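Local coordinates for protein glycoside hydrolase family 81 (Clostridium thermocellum, PDB 6FOP) that probably hydrolyses beta-1,3-glucans such as laminarin, as a family 81 glycoside hydrolase of the cellulosome of this bacterium, at residues 418-423 and 452-457; 397-402 and 414-419; 423-428 and 497-502. All coordinates share one frame; numbering follows the deposited sequence.

Contact 1 (418-423 and 452-457)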
loop_
_atom_site.group_PDB
_atom_site.type_symbol
_atom_site.label_atom_id
_atom_site.label_comp_id
_atom_site.label_asym_id
_atom_site.label_seq_id
_atom_site.Cartn_x
_atom_site.Cartn_y
_atom_site.Cartn_z
ATOM N N PHE A 418 -2.042 -5.096 8.394
ATOM C CA PHE A 418 -3.277 -4.848 9.140
ATOM C C PHE A 418 -3.118 -5.371 10.571
ATOM O O PHE A 418 -3.502 -4.689 11.540
ATOM C CB PHE A 418 -4.459 -5.586 8.517
ATOM C CG PHE A 418 -4.793 -5.193 7.090
ATOM C CD1 PHE A 418 -4.460 -3.965 6.554
ATOM C CD2 PHE A 418 -5.544 -6.069 6.321
ATOM C CE1 PHE A 418 -4.885 -3.615 5.281
ATOM C CE2 PHE A 418 -5.925 -5.740 5.043
ATOM C CZ PHE A 418 -5.598 -4.507 4.532
ATOM N N HIS A 419 -2.633 -6.597 10.724
ATOM C CA HIS A 419 -2.550 -7.185 12.054
ATOM C C HIS A 419 -1.524 -6.443 12.894
ATOM O O HIS A 419 -1.782 -6.043 14.042
ATOM C CB HIS A 419 -2.107 -8.642 12.015
ATOM C CG HIS A 419 -3.072 -9.628 11.453
ATOM N ND1 HIS A 419 -3.837 -9.457 10.323
ATOM C CD2 HIS A 419 -3.295 -10.897 11.860
ATOM C CE1 HIS A 419 -4.495 -10.582 10.074
ATOM N NE2 HIS A 419 -4.179 -11.463 10.989
ATOM N N TYR A 420 -0.320 -6.312 12.358
ATOM C CA TYR A 420 0.787 -5.818 13.157
ATOM C C TYR A 420 0.712 -4.311 13.396
ATOM O O TYR A 420 1.291 -3.828 14.354
ATOM C CB TYR A 420 2.116 -6.215 12.549
ATOM C CG TYR A 420 2.355 -7.708 12.415
ATOM C CD1 TYR A 420 1.522 -8.649 12.965
ATOM C CD2 TYR A 420 3.436 -8.167 11.662
ATOM C CE1 TYR A 420 1.737 -10.001 12.805
ATOM C CE2 TYR A 420 3.654 -9.498 11.483
ATOM C CZ TYR A 420 2.802 -10.426 12.033
ATOM O OH TYR A 420 2.983 -11.766 11.869
ATOM N N GLY A 421 0.013 -3.568 12.557
ATOM C CA GLY A 421 -0.154 -2.140 12.775
ATOM C C GLY A 421 -0.740 -1.829 14.153
ATOM O O GLY A 421 -0.334 -0.867 14.792
ATOM N N TYR A 422 -1.694 -2.656 14.594
ATOM C CA TYR A 422 -2.279 -2.478 15.916
ATOM C C TYR A 422 -1.260 -2.725 17.032
ATOM O O TYR A 422 -1.239 -1.998 18.038
ATOM C CB TYR A 422 -3.473 -3.403 16.097
ATOM C CG TYR A 422 -4.681 -3.053 15.268
ATOM C CD1 TYR A 422 -5.451 -1.930 15.545
ATOM C CD2 TYR A 422 -5.107 -3.872 14.209
ATOM C CE1 TYR A 422 -6.577 -1.631 14.804
ATOM C CE2 TYR A 422 -6.249 -3.567 13.460
ATOM C CZ TYR A 422 -6.979 -2.433 13.747
ATOM O OH TYR A 422 -8.102 -2.106 13.023
ATOM N N PHE A 423 -0.432 -3.760 16.882
ATOM C CA PHE A 423 0.626 -4.050 17.862
ATOM C C PHE A 423 1.623 -2.888 17.920
ATOM O O PHE A 423 2.055 -2.465 19.003
ATOM C CB PHE A 423 1.395 -5.349 17.512
ATOM C CG PHE A 423 0.660 -6.626 17.808
ATOM C CD1 PHE A 423 -0.463 -7.009 17.076
ATOM C CD2 PHE A 423 1.105 -7.478 18.803
ATOM C CE1 PHE A 423 -1.139 -8.186 17.357
ATOM C CE2 PHE A 423 0.446 -8.663 19.086
ATOM C CZ PHE A 423 -0.704 -9.012 18.375
ATOM N N LYS A 452 9.985 -4.609 10.457
ATOM C CA LYS A 452 10.721 -5.193 9.346
ATOM C C LYS A 452 9.912 -6.233 8.611
ATOM O O LYS A 452 10.045 -6.351 7.380
ATOM C CB LYS A 452 12.092 -5.761 9.766
ATOM C CG LYS A 452 13.095 -4.698 10.101
ATOM C CD LYS A 452 14.387 -5.303 10.627
ATOM C CE LYS A 452 15.522 -4.299 10.609
ATOM N NZ LYS A 452 16.069 -4.128 9.246
ATOM N N ASP A 453 9.075 -7.012 9.288
ATOM C CA ASP A 453 8.270 -7.954 8.551
ATOM C C ASP A 453 7.358 -7.247 7.536
ATOM O O ASP A 453 7.223 -7.722 6.412
ATOM C CB ASP A 453 7.424 -8.840 9.467
ATOM C CG ASP A 453 6.616 -9.858 8.682
ATOM O OD1 ASP A 453 7.223 -10.834 8.148
ATOM O OD2 ASP A 453 5.388 -9.666 8.574
ATOM N N ILE A 454 6.740 -6.116 7.918
ATOM C CA ILE A 454 5.766 -5.472 7.042
ATOM C C ILE A 454 6.331 -4.366 6.170
ATOM O O ILE A 454 5.748 -4.065 5.129
ATOM C CB ILE A 454 4.557 -4.941 7.825
ATOM C CG1 ILE A 454 4.914 -3.769 8.773
ATOM C CG2 ILE A 454 3.897 -6.112 8.560
ATOM C CD1 ILE A 454 3.702 -3.166 9.472
ATOM N N ALA A 455 7.478 -3.817 6.556
ATOM C CA ALA A 455 8.004 -2.567 6.003
ATOM C C ALA A 455 9.523 -2.447 6.216
ATOM O O ALA A 455 10.022 -1.399 6.567
ATOM C CB ALA A 455 7.266 -1.373 6.580
ATOM N N ASN A 456 10.254 -3.524 5.915
ATOM C CA ASN A 456 11.711 -3.480 6.042
ATOM C C ASN A 456 12.266 -2.406 5.071
ATOM O O ASN A 456 11.957 -2.420 3.874
ATOM C CB ASN A 456 12.338 -4.834 5.750
ATOM C CG ASN A 456 13.837 -4.850 5.959
ATOM O OD1 ASN A 456 14.409 -4.005 6.658
ATOM N ND2 ASN A 456 14.494 -5.783 5.289
ATOM N N TRP A 457 13.080 -1.521 5.595
ATOM C CA TRP A 457 13.691 -0.390 4.870
ATOM C C TRP A 457 15.148 -0.680 4.466
ATOM O O TRP A 457 15.742 0.120 3.752
ATOM C CB TRP A 457 13.657 0.866 5.756
ATOM C CG TRP A 457 14.495 0.717 6.995
ATOM C CD1 TRP A 457 15.794 1.077 7.134
ATOM C CD2 TRP A 457 14.114 0.109 8.224
ATOM N NE1 TRP A 457 16.252 0.769 8.377
ATOM C CE2 TRP A 457 15.242 0.161 9.075
ATOM C CE3 TRP A 457 12.917 -0.450 8.715
ATOM C CZ2 TRP A 457 15.216 -0.340 10.375
ATOM C CZ3 TRP A 457 12.905 -0.961 9.988
ATOM C CH2 TRP A 457 14.043 -0.893 10.809
#
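D453 OD1, one oxygen of the carboxylate that meets the Y420 ring, is gripped by three groups at once: the guanidinium of R468 in a salt bridge, the hydroxyl of T399 and the backbone N-H of L400. The other oxygen, OD2, accepts a hydrogen bond from H416 ND1 and also lies at the edge of the Y420 ring, near its plane, 3.4 Å from Y420 CE2. The carboxylate is swung out to this position by a first torsion that sets D453 CG anti to the backbone N (chi1 -178°), and its plane stands 52° from that of the ring. The edge at Y420 CE2 faces a carboxylate oxygen that probably carries negative charge, and the contact is probably weakly attractive.

The apolar half of the contact lies one residue further along. I454 offers its CG2 branch, with Y420 CD2 3.7 Å away, in an oblique approach to the ring. The I454 side chain also meets A500 and W501 of helix 494-511, so from helix 440-455 it touches both helix 416-433 and helix 494-511. Y420 OH, at the far end of the ring, bonds to the carbonyl oxygen of L400, which anchors the hydroxyl while D453 borders the ring edge.

Helix 416-433 is joined here to helix 440-455 within the helical C-terminal domain, whose family belongs to the six-hairpin clan. R468 is also among the residues of a calcium site with L467 and F470. With a guanidinium, an imidazole and two further donors around it, the buried carboxylate is probably ionised, and it links the helix pair to the loop that holds the metal.

Contact 2 (397-402 and 414-419)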
loop_
_atom_site.group_PDB
_atom_site.type_symbol
_atom_site.label_atom_id
_atom_site.label_comp_id
_atom_site.label_asym_id
_atom_site.label_seq_id
_atom_site.Cartn_x
_atom_site.Cartn_y
_atom_site.Cartn_z
ATOM N N TRP A 397 10.348 -18.613 3.267
ATOM C CA TRP A 397 9.958 -17.328 2.694
ATOM C C TRP A 397 10.696 -16.147 3.335
ATOM O O TRP A 397 11.033 -15.174 2.656
ATOM C CB TRP A 397 8.438 -17.113 2.807
ATOM C CG TRP A 397 7.652 -18.043 1.923
ATOM C CD1 TRP A 397 7.329 -19.352 2.191
ATOM C CD2 TRP A 397 7.141 -17.769 0.616
ATOM N NE1 TRP A 397 6.625 -19.894 1.147
ATOM C CE2 TRP A 397 6.507 -18.951 0.160
ATOM C CE3 TRP A 397 7.159 -16.650 -0.212
ATOM C CZ2 TRP A 397 5.871 -19.027 -1.085
ATOM C CZ3 TRP A 397 6.542 -16.728 -1.444
ATOM C CH2 TRP A 397 5.908 -17.905 -1.871
ATOM N N GLY A 398 10.890 -16.204 4.652
ATOM C CA GLY A 398 11.468 -15.067 5.401
ATOM C C GLY A 398 10.374 -14.113 5.860
ATOM O O GLY A 398 10.147 -13.043 5.262
ATOM N N THR A 399 9.696 -14.516 6.927
ATOM C CA THR A 399 8.553 -13.770 7.462
ATOM C C THR A 399 8.333 -14.148 8.906
ATOM O O THR A 399 8.574 -15.299 9.289
ATOM C CB THR A 399 7.265 -13.995 6.596
ATOM O OG1 THR A 399 6.170 -13.224 7.123
ATOM C CG2 THR A 399 6.851 -15.439 6.562
ATOM N N LEU A 400 7.841 -13.184 9.682
ATOM C CA LEU A 400 7.407 -13.413 11.062
ATOM C C LEU A 400 5.893 -13.581 11.100
ATOM O O LEU A 400 5.176 -12.686 10.647
ATOM C CB LEU A 400 7.822 -12.211 11.909
ATOM C CG LEU A 400 8.031 -12.441 13.374
ATOM C CD1 LEU A 400 9.281 -13.317 13.643
ATOM C CD2 LEU A 400 8.094 -11.096 14.103
ATOM N N ILE A 401 5.442 -14.704 11.657
ATOM C CA ILE A 401 4.030 -15.066 11.722
ATOM C C ILE A 401 3.663 -15.183 13.189
ATOM O O ILE A 401 4.294 -15.921 13.938
ATOM C CB ILE A 401 3.743 -16.412 11.009
ATOM C CG1 ILE A 401 4.196 -16.350 9.527
ATOM C CG2 ILE A 401 2.276 -16.813 11.150
ATOM C CD1 ILE A 401 4.281 -17.711 8.874
ATOM N N GLY A 402 2.620 -14.476 13.599
ATOM C CA GLY A 402 2.116 -14.623 14.957
ATOM C C GLY A 402 1.101 -15.746 15.058
ATOM O O GLY A 402 0.258 -15.922 14.153
ATOM N N ASN A 414 -1.304 -13.329 4.236
ATOM C CA ASN A 414 -2.202 -12.182 4.106
ATOM C C ASN A 414 -2.039 -11.177 5.256
ATOM O O ASN A 414 -1.819 -11.569 6.400
ATOM C CB ASN A 414 -3.665 -12.602 4.123
ATOM C CG ASN A 414 -4.080 -13.436 2.928
ATOM O OD1 ASN A 414 -3.494 -13.372 1.849
ATOM N ND2 ASN A 414 -5.107 -14.260 3.140
ATOM N N ASP A 415 -2.153 -9.893 4.937
ATOM C CA ASP A 415 -2.613 -8.924 5.933
ATOM C C ASP A 415 -1.645 -8.621 7.078
ATOM O O ASP A 415 -2.080 -8.116 8.120
ATOM C CB ASP A 415 -3.957 -9.351 6.566
ATOM C CG ASP A 415 -5.093 -9.518 5.567
ATOM O OD1 ASP A 415 -4.899 -9.234 4.384
ATOM O OD2 ASP A 415 -6.186 -9.971 5.987
ATOM N N HIS A 416 -0.347 -8.870 6.943
ATOM C CA HIS A 416 0.492 -8.648 8.118
ATOM C C HIS A 416 0.489 -7.184 8.556
ATOM O O HIS A 416 0.626 -6.892 9.752
ATOM C CB HIS A 416 1.929 -9.124 7.911
ATOM C CG HIS A 416 2.068 -10.614 7.923
ATOM N ND1 HIS A 416 3.287 -11.242 8.065
ATOM C CD2 HIS A 416 1.153 -11.600 7.795
ATOM C CE1 HIS A 416 3.110 -12.554 8.058
ATOM N NE2 HIS A 416 1.824 -12.797 7.885
ATOM N N HIS A 417 0.425 -6.270 7.601
ATOM C CA HIS A 417 0.357 -4.845 7.943
ATOM C C HIS A 417 -0.894 -4.512 8.766
ATOM O O HIS A 417 -0.797 -3.763 9.752
ATOM C CB HIS A 417 0.539 -3.940 6.698
ATOM C CG HIS A 417 -0.516 -4.090 5.633
ATOM N ND1 HIS A 417 -1.206 -5.254 5.399
ATOM C CD2 HIS A 417 -0.976 -3.199 4.734
ATOM C CE1 HIS A 417 -2.047 -5.070 4.397
ATOM N NE2 HIS A 417 -1.925 -3.828 3.975
ATOM N N PHE A 418 -2.042 -5.096 8.394
ATOM C CA PHE A 418 -3.277 -4.848 9.140
ATOM C C PHE A 418 -3.118 -5.371 10.571
ATOM O O PHE A 418 -3.502 -4.689 11.540
ATOM C CB PHE A 418 -4.459 -5.586 8.517
ATOM C CG PHE A 418 -4.793 -5.193 7.090
ATOM C CD1 PHE A 418 -4.460 -3.965 6.554
ATOM C CD2 PHE A 418 -5.544 -6.069 6.321
ATOM C CE1 PHE A 418 -4.885 -3.615 5.281
ATOM C CE2 PHE A 418 -5.925 -5.740 5.043
ATOM C CZ PHE A 418 -5.598 -4.507 4.532
ATOM N N HIS A 419 -2.633 -6.597 10.724
ATOM C CA HIS A 419 -2.550 -7.185 12.054
ATOM C C HIS A 419 -1.524 -6.443 12.894
ATOM O O HIS A 419 -1.782 -6.043 14.042
ATOM C CB HIS A 419 -2.107 -8.642 12.015
ATOM C CG HIS A 419 -3.072 -9.628 11.453
ATOM N ND1 HIS A 419 -3.837 -9.457 10.323
ATOM C CD2 HIS A 419 -3.295 -10.897 11.860
ATOM C CE1 HIS A 419 -4.495 -10.582 10.074
ATOM N NE2 HIS A 419 -4.179 -11.463 10.989
#
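A first torsion of -73° in H416, with CG anti to the carbonyl carbon, and one of -178° in T399, with OG1 anti to the backbone N, bring imidazole and hydroxyl together, the two side chains crossing at about a right angle. The meeting point is H416 CE1, the carbon between the two ring nitrogens. T399 OG1 lies 3.3 Å from it at the ring edge, near the plane. The carbonyl oxygen of L400 approaches H416 CE1 equally closely, at 3.3 Å, but obliquely. I401 CG1 completes the strand's side of the contact, again at the edge and 4.2 Å from H416 CE1.

CE1 is the nearest ring atom in each approach. The two nitrogens are bonded by other residues: ND1 by D453, the aspartate that also binds T399 OG1, and NE2 by the carbonyl oxygen of S409. Bonds through these nitrogens, which flank CE1, fix the ring's rotation and hold CE1 in front of the strand.

The strand 399-403 pairs antiparallel with 390-394, and G398 and T399 both face D394 in a G1 beta bulge. At the backbone angles of G398 a CB would press on the carbonyl oxygen of W397, so the position calls for glycine. The contact sets the hairpin against the first turn of helix 416-433, H416 being its first residue.

Since both nitrogens point at oxygen acceptors, the imidazole may well be doubly protonated. Its CE1-H would then be strongly polarised, and the two oxygens placed next to it would be attractive neighbours in a setting where all the touching residues are buried.

Contact 3 (423-428 and 497-502)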
loop_
_atom_site.group_PDB
_atom_site.type_symbol
_atom_site.label_atom_id
_atom_site.label_comp_id
_atom_site.label_asym_id
_atom_site.label_seq_id
_atom_site.Cartn_x
_atom_site.Cartn_y
_atom_site.Cartn_z
ATOM N N PHE A 423 -0.432 -3.760 16.882
ATOM C CA PHE A 423 0.626 -4.050 17.862
ATOM C C PHE A 423 1.623 -2.888 17.920
ATOM O O PHE A 423 2.055 -2.465 19.003
ATOM C CB PHE A 423 1.395 -5.349 17.512
ATOM C CG PHE A 423 0.660 -6.626 17.808
ATOM C CD1 PHE A 423 -0.463 -7.009 17.076
ATOM C CD2 PHE A 423 1.105 -7.478 18.803
ATOM C CE1 PHE A 423 -1.139 -8.186 17.357
ATOM C CE2 PHE A 423 0.446 -8.663 19.086
ATOM C CZ PHE A 423 -0.704 -9.012 18.375
ATOM N N LEU A 424 1.971 -2.355 16.747
ATOM C CA LEU A 424 2.892 -1.246 16.659
ATOM C C LEU A 424 2.321 0.020 17.274
ATOM O O LEU A 424 3.046 0.791 17.898
ATOM C CB LEU A 424 3.299 -1.011 15.200
ATOM C CG LEU A 424 4.099 -2.150 14.558
ATOM C CD1 LEU A 424 4.293 -1.833 13.076
ATOM C CD2 LEU A 424 5.414 -2.389 15.270
ATOM N N HIS A 425 1.019 0.234 17.104
ATOM C CA HIS A 425 0.370 1.393 17.704
ATOM C C HIS A 425 0.506 1.336 19.249
ATOM O O HIS A 425 0.924 2.305 19.887
ATOM C CB HIS A 425 -1.066 1.560 17.255
ATOM C CG HIS A 425 -1.670 2.846 17.705
ATOM N ND1 HIS A 425 -3.018 3.081 17.654
ATOM C CD2 HIS A 425 -1.109 3.987 18.189
ATOM C CE1 HIS A 425 -3.266 4.302 18.098
ATOM N NE2 HIS A 425 -2.132 4.863 18.450
ATOM N N ALA A 426 0.187 0.176 19.810
ATOM C CA ALA A 426 0.292 0.007 21.253
ATOM C C ALA A 426 1.722 0.192 21.709
ATOM O O ALA A 426 1.976 0.847 22.723
ATOM C CB ALA A 426 -0.245 -1.341 21.672
ATOM N N ALA A 427 2.674 -0.381 20.988
ATOM C CA ALA A 427 4.085 -0.231 21.351
ATOM C C ALA A 427 4.523 1.219 21.307
ATOM O O ALA A 427 5.277 1.666 22.162
ATOM C CB ALA A 427 4.948 -1.055 20.436
ATOM N N ALA A 428 4.086 1.944 20.285
ATOM C CA ALA A 428 4.394 3.367 20.170
ATOM C C ALA A 428 3.823 4.183 21.321
ATOM O O ALA A 428 4.516 5.093 21.847
ATOM C CB ALA A 428 3.924 3.904 18.834
ATOM N N ALA A 497 -4.013 -0.193 6.663
ATOM C CA ALA A 497 -2.631 -0.017 6.205
ATOM C C ALA A 497 -2.071 1.273 6.834
ATOM O O ALA A 497 -0.987 1.294 7.425
ATOM C CB ALA A 497 -2.592 0.063 4.682
ATOM N N ILE A 498 -2.847 2.346 6.753
ATOM C CA ILE A 498 -2.427 3.643 7.289
ATOM C C ILE A 498 -2.242 3.618 8.808
ATOM O O ILE A 498 -1.355 4.303 9.330
ATOM C CB ILE A 498 -3.386 4.751 6.796
ATOM C CG1 ILE A 498 -3.131 5.025 5.297
ATOM C CG2 ILE A 498 -3.296 6.023 7.631
ATOM C CD1 ILE A 498 -4.296 5.706 4.595
ATOM N N ASN A 499 -3.027 2.796 9.507
ATOM C CA ASN A 499 -2.824 2.611 10.941
ATOM C C ASN A 499 -1.419 2.101 11.228
ATOM O O ASN A 499 -0.762 2.547 12.190
ATOM C CB ASN A 499 -3.842 1.619 11.469
ATOM C CG ASN A 499 -3.769 1.423 12.973
ATOM O OD1 ASN A 499 -3.776 2.390 13.748
ATOM N ND2 ASN A 499 -3.733 0.171 13.392
ATOM N N ALA A 500 -0.937 1.140 10.427
ATOM C CA ALA A 500 0.435 0.661 10.634
ATOM C C ALA A 500 1.441 1.777 10.386
ATOM O O ALA A 500 2.421 1.938 11.118
ATOM C CB ALA A 500 0.732 -0.521 9.741
ATOM N N TRP A 501 1.218 2.563 9.344
ATOM C CA TRP A 501 2.173 3.583 8.979
ATOM C C TRP A 501 2.254 4.702 9.993
ATOM O O TRP A 501 3.364 5.123 10.383
ATOM C CB TRP A 501 1.901 4.121 7.582
ATOM C CG TRP A 501 1.778 3.094 6.500
ATOM C CD1 TRP A 501 1.071 3.261 5.365
ATOM C CD2 TRP A 501 2.313 1.741 6.440
ATOM N NE1 TRP A 501 1.175 2.152 4.565
ATOM C CE2 TRP A 501 1.909 1.194 5.197
ATOM C CE3 TRP A 501 3.080 0.948 7.296
ATOM C CZ2 TRP A 501 2.257 -0.099 4.799
ATOM C CZ3 TRP A 501 3.431 -0.345 6.890
ATOM C CH2 TRP A 501 3.025 -0.848 5.650
ATOM N N GLN A 502 1.099 5.144 10.488
ATOM C CA GLN A 502 1.113 6.161 11.569
ATOM C C GLN A 502 1.798 5.647 12.818
ATOM O O GLN A 502 2.506 6.383 13.490
ATOM C CB GLN A 502 -0.281 6.735 11.837
ATOM C CG GLN A 502 -1.284 5.784 12.493
ATOM C CD GLN A 502 -1.279 5.828 13.997
ATOM O OE1 GLN A 502 -0.971 6.846 14.609
ATOM N NE2 GLN A 502 -1.681 4.714 14.594
HETATM O O HOH W 1 -4.792 1.484 16.199
#
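Q502 folds back along its own helix to lay its amide nitrogen on the imidazole of H425. Its CG takes the position between backbone N and carbonyl carbon (chi1 70°), and a second bend at chi2 (90°) carries NE2 to a point 3.6 Å above the plane of the H425 ring, over its centre. Amide and ring planes are 88° apart, so the nitrogen meets the face with the amide upright, an arrangement consistent with an N-H to pi contact.

The same nitrogen donates to N499 OD1, 3.2 Å from Q502 NE2, which steadies the bent chain. N499 and H425 both carry CG anti to the backbone N, and a water joins them. It lies in the ring plane at the edge, 2.8 Å from H425 ND1, and donates to N499 OD1. The second ring nitrogen, H425 NE2, is hydrogen-bonded to Q429.

Segments 423-428 and 497-502, on two helices of the C-terminal family 81 domain, meet without a direct hydrogen bond between them. A face contact, a bridging water and a shared amide oxygen hold the buried polar groups, and the rotation of the H425 ring is fixed through both its nitrogens.

How the contacts relate
All three contacts are buried, and the residues that touch come from successive parts of helix 416-433: contact 2 uses its first turn, contact 1 the next, contact 3 the middle. Contacts 1 and 2 form one continuous polar network, their centres about 7 Å apart, in which a carboxylate, probably ionised, ties a hairpin to two helices near a calcium site. Contact 3, about 14 Å from contact 2 between centres, is purely helix against helix and relies on neutral amides, an imidazole and a water. Contacts 1 and 3 touch through G421 CA and A500 CB, 3.6 Å apart, where the absence of a side chain on G421 lets helix 494-511 lie close.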